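Local coordinates for cysteine desulfurase (Thermococcus onnurineus, PDB 5B87) that catalyses the pyridoxal 5'-phosphate-dependent removal of sulfur from L-cysteine, leaving L-alanine and passing the sulfur on, probably to a carrier protein, at the interface of chains A and B. Sequence-based numbering; all coordinates share one arbitrary frame. Chains: chain A/B, Cysteine desulfurase.

Contact 1: the interface of chains A and B. Residues chain A 268-271; chain B 378, 382.
B:Lys382 reaches from helix 378-384 of one subunit onto strand 269-271 of the other, where its ammonium group meets both a backbone carbonyl and a carboxylate. The firm bond runs from B:Lys382 NZ to A:Val270 O at 2.9 Å. The donor stands above the carbonyl plane, 49° out of it, so the ammonium does not lie on a lone pair of the oxygen. A:Asp269 adds a salt bridge, with its carboxylate OD1 3.3 Å from B:Lys382 NZ; OD2 of the same carboxylate lies slightly farther from the ammonium, and as hydrogen bonds both links are weak. The ammonium of B:Lys382 would probably favour the ionised form of A:Asp269. The carboxylate reaches the lysine because CG of A:Asp269 is anti to its backbone N (chi1 -173°). A lysine suits this place: its chain, extended beyond CG, reaches from the helix to the strand, and its flexible charged end can serve two acceptors at once.

The closer packing gathers round the carbonyl. There B:Lys382 CE comes to 3.5 Å of A:Val270 O, and B:Leu378 CB lies 3.8 Å from the same oxygen, laying hydrocarbon beside the polar bond. Beyond this the fit is looser. A:Ser271 meets the ammonium through its CB, 3.8 Å from B:Lys382 NZ, and A:Glu268 barely takes part, its backbone O being 4.5 Å from B:Leu378 CD1. Together the groups form a small, mainly polar clasp at the subunit interface, tying the short strand of one chain to the helix that begins just beyond B:Cys376, the cysteine modified to S-mercaptocysteine.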
# COMPACT_ATOMS: atom_id res chain seq x y z
N GLU A 268 -0.70 -7.20 -21.12
CA GLU A 268 -0.83 -6.73 -22.47
C GLU A 268 -2.05 -7.46 -22.97
O GLU A 268 -2.92 -6.86 -23.56
CB GLU A 268 0.37 -7.10 -23.29
CG GLU A 268 1.63 -6.51 -22.75
CD GLU A 268 2.28 -5.57 -23.73
OE1 GLU A 268 2.06 -4.36 -23.59
OE2 GLU A 268 2.99 -6.06 -24.63
N ASP A 269 -2.10 -8.75 -22.69
CA ASP A 269 -3.26 -9.58 -23.06
C ASP A 269 -3.56 -10.66 -22.01
O ASP A 269 -2.66 -11.12 -21.31
CB ASP A 269 -3.04 -10.24 -24.44
CG ASP A 269 -4.28 -10.97 -24.96
OD1 ASP A 269 -5.36 -10.34 -25.03
OD2 ASP A 269 -4.17 -12.19 -25.26
N VAL A 270 -4.81 -11.08 -21.98
CA VAL A 270 -5.26 -12.11 -21.08
C VAL A 270 -6.38 -12.91 -21.72
O VAL A 270 -7.22 -12.38 -22.40
CB VAL A 270 -5.89 -11.52 -19.80
CG1 VAL A 270 -6.32 -12.61 -18.85
CG2 VAL A 270 -4.96 -10.56 -19.10
N SER A 271 -6.38 -14.21 -21.51
CA SER A 271 -7.47 -15.07 -21.94
C SER A 271 -7.78 -15.95 -20.75
O SER A 271 -7.07 -15.89 -19.74
CB SER A 271 -7.08 -15.88 -23.18
OG SER A 271 -5.99 -16.74 -22.90
N LEU B 378 -10.73 -8.44 -19.96
CA LEU B 378 -10.62 -9.06 -21.31
C LEU B 378 -11.38 -10.39 -21.59
O LEU B 378 -11.95 -10.53 -22.68
CB LEU B 378 -9.13 -9.19 -21.75
CG LEU B 378 -8.61 -7.96 -22.48
CD1 LEU B 378 -7.11 -7.76 -22.28
CD2 LEU B 378 -8.97 -8.07 -23.96
N LYS B 382 -14.06 -10.91 -24.86
CA LYS B 382 -13.88 -12.01 -25.83
C LYS B 382 -15.08 -12.98 -25.83
O LYS B 382 -15.56 -13.38 -26.91
CB LYS B 382 -12.58 -12.80 -25.54
CG LYS B 382 -11.30 -12.01 -25.77
CD LYS B 382 -10.07 -12.72 -25.21
CE LYS B 382 -8.78 -11.95 -25.51
NZ LYS B 382 -7.56 -12.77 -25.29

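Contact 2: the interface of chains A and B. Residues chain A 263-264, 266-268, 270; chain B 135, 139, 378.
A:Val270 sets its CG2 methyl over the imidazole of B:His135, 3.6 Å from the ring centroid, in a CH-pi contact. A branched valine suits the spot, since its other methyl, CG1, turns to B:Leu139 CD1 at 3.9 Å. CG1 is anti to the backbone N (chi1 -178°) and CG2 anti to the carbonyl carbon, a setting that puts CG2 over the ring and turns CG1 towards the leucine, at the ring's margin. A:Ile267 crosses the histidine at about a right angle, bringing CG1 to 3.8 Å from B:His135 ND1. Its other branch, CG2, presses on B:Leu139 CD2 at 3.3 Å, a tight carbon pair.

Further out, A:Gly263 and A:Gly264 pass beside the start of the 3-10 helix 135-137, and their lack of side chains lets the backbone approach: A:Gly264 N is 4.1 Å from B:His135 CB. Within chain B, the backbone N of B:Leu378 gives a weak hydrogen bond to B:His135 NE2 (3.2 Å), while B:Leu378 CB sits at the ring's edge, in its plane; both should limit rotation of the imidazole. Replacing B:His135 with an alanine would probably leave A:Val270 CG2 without the flat surface it covers and the backbone N of B:Leu378 without this acceptor. The patch forms a largely apolar part of the subunit interface, seating one chain's loop and strand beside B:His135, next in sequence to the cofactor-binding B:His134.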
# COMPACT_ATOMS: atom_id res chain seq x y z
N GLY A 263 -1.87 -8.58 -11.80
CA GLY A 263 -3.24 -8.48 -12.14
C GLY A 263 -3.46 -7.20 -12.89
O GLY A 263 -2.74 -6.92 -13.84
N GLY A 264 -4.45 -6.43 -12.50
CA GLY A 264 -4.76 -5.18 -13.16
C GLY A 264 -3.63 -4.24 -13.42
O GLY A 264 -2.84 -3.98 -12.57
N THR A 266 -1.18 -4.79 -15.23
CA THR A 266 0.02 -5.53 -15.38
C THR A 266 0.20 -6.31 -16.70
O THR A 266 1.24 -6.86 -16.96
CB THR A 266 0.14 -6.39 -14.10
OG1 THR A 266 1.22 -5.91 -13.32
CG2 THR A 266 0.28 -7.85 -14.32
N ILE A 267 -0.85 -6.34 -17.50
CA ILE A 267 -0.84 -7.11 -18.72
C ILE A 267 -0.97 -6.43 -20.08
O ILE A 267 -1.31 -5.27 -20.20
CB ILE A 267 -1.95 -8.16 -18.64
CG1 ILE A 267 -3.28 -7.52 -18.29
CG2 ILE A 267 -1.67 -9.14 -17.54
CD1 ILE A 267 -3.84 -6.62 -19.35
N GLU A 268 -0.70 -7.20 -21.12
CA GLU A 268 -0.83 -6.73 -22.47
C GLU A 268 -2.05 -7.46 -22.97
O GLU A 268 -2.92 -6.86 -23.56
CB GLU A 268 0.37 -7.10 -23.29
CG GLU A 268 1.63 -6.51 -22.75
CD GLU A 268 2.28 -5.57 -23.73
OE1 GLU A 268 2.06 -4.36 -23.59
OE2 GLU A 268 2.99 -6.06 -24.63
N VAL A 270 -4.81 -11.08 -21.98
CA VAL A 270 -5.26 -12.11 -21.08
C VAL A 270 -6.38 -12.91 -21.72
O VAL A 270 -7.22 -12.38 -22.40
CB VAL A 270 -5.89 -11.52 -19.80
CG1 VAL A 270 -6.32 -12.61 -18.85
CG2 VAL A 270 -4.96 -10.56 -19.10
N HIS B 135 -8.83 -9.07 -13.90
CA HIS B 135 -7.53 -9.74 -14.01
C HIS B 135 -6.90 -10.11 -12.66
O HIS B 135 -6.28 -11.18 -12.50
CB HIS B 135 -6.57 -8.93 -14.91
CG HIS B 135 -7.09 -8.80 -16.31
ND1 HIS B 135 -6.85 -7.70 -17.12
CD2 HIS B 135 -7.93 -9.60 -17.02
CE1 HIS B 135 -7.48 -7.85 -18.27
NE2 HIS B 135 -8.16 -8.99 -18.22
N LEU B 139 -5.47 -13.85 -12.91
CA LEU B 139 -4.01 -13.99 -12.97
C LEU B 139 -3.30 -14.65 -11.75
O LEU B 139 -2.43 -15.49 -11.95
CB LEU B 139 -3.31 -12.67 -13.28
CG LEU B 139 -3.04 -12.48 -14.76
CD1 LEU B 139 -4.36 -12.30 -15.49
CD2 LEU B 139 -2.16 -11.28 -15.02
N LEU B 378 -10.73 -8.44 -19.96
CA LEU B 378 -10.62 -9.06 -21.31
C LEU B 378 -11.38 -10.39 -21.59
O LEU B 378 -11.95 -10.53 -22.68
CB LEU B 378 -9.13 -9.19 -21.75
CG LEU B 378 -8.61 -7.96 -22.48
CD1 LEU B 378 -7.11 -7.76 -22.28
CD2 LEU B 378 -8.97 -8.07 -23.96

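Contact 1 and contact 2 are neighbouring parts of one interface, the centres of their C-alpha atoms about 7 Å apart, and they share A:Glu268, A:Val270 and B:Leu378. A:Val270 serves both by turning its backbone oxygen to contact 1 and its methyls to contact 2. B:Leu378, at the start of helix 378-384, likewise joins the two on chain B. A polar clasp thus adjoins an apolar seat, and the two-fold symmetry repeats the pair with the chains exchanged. Such continuity suggests that segment 263-271 of each subunit helps hold the dimer together near its partner's active-site segments.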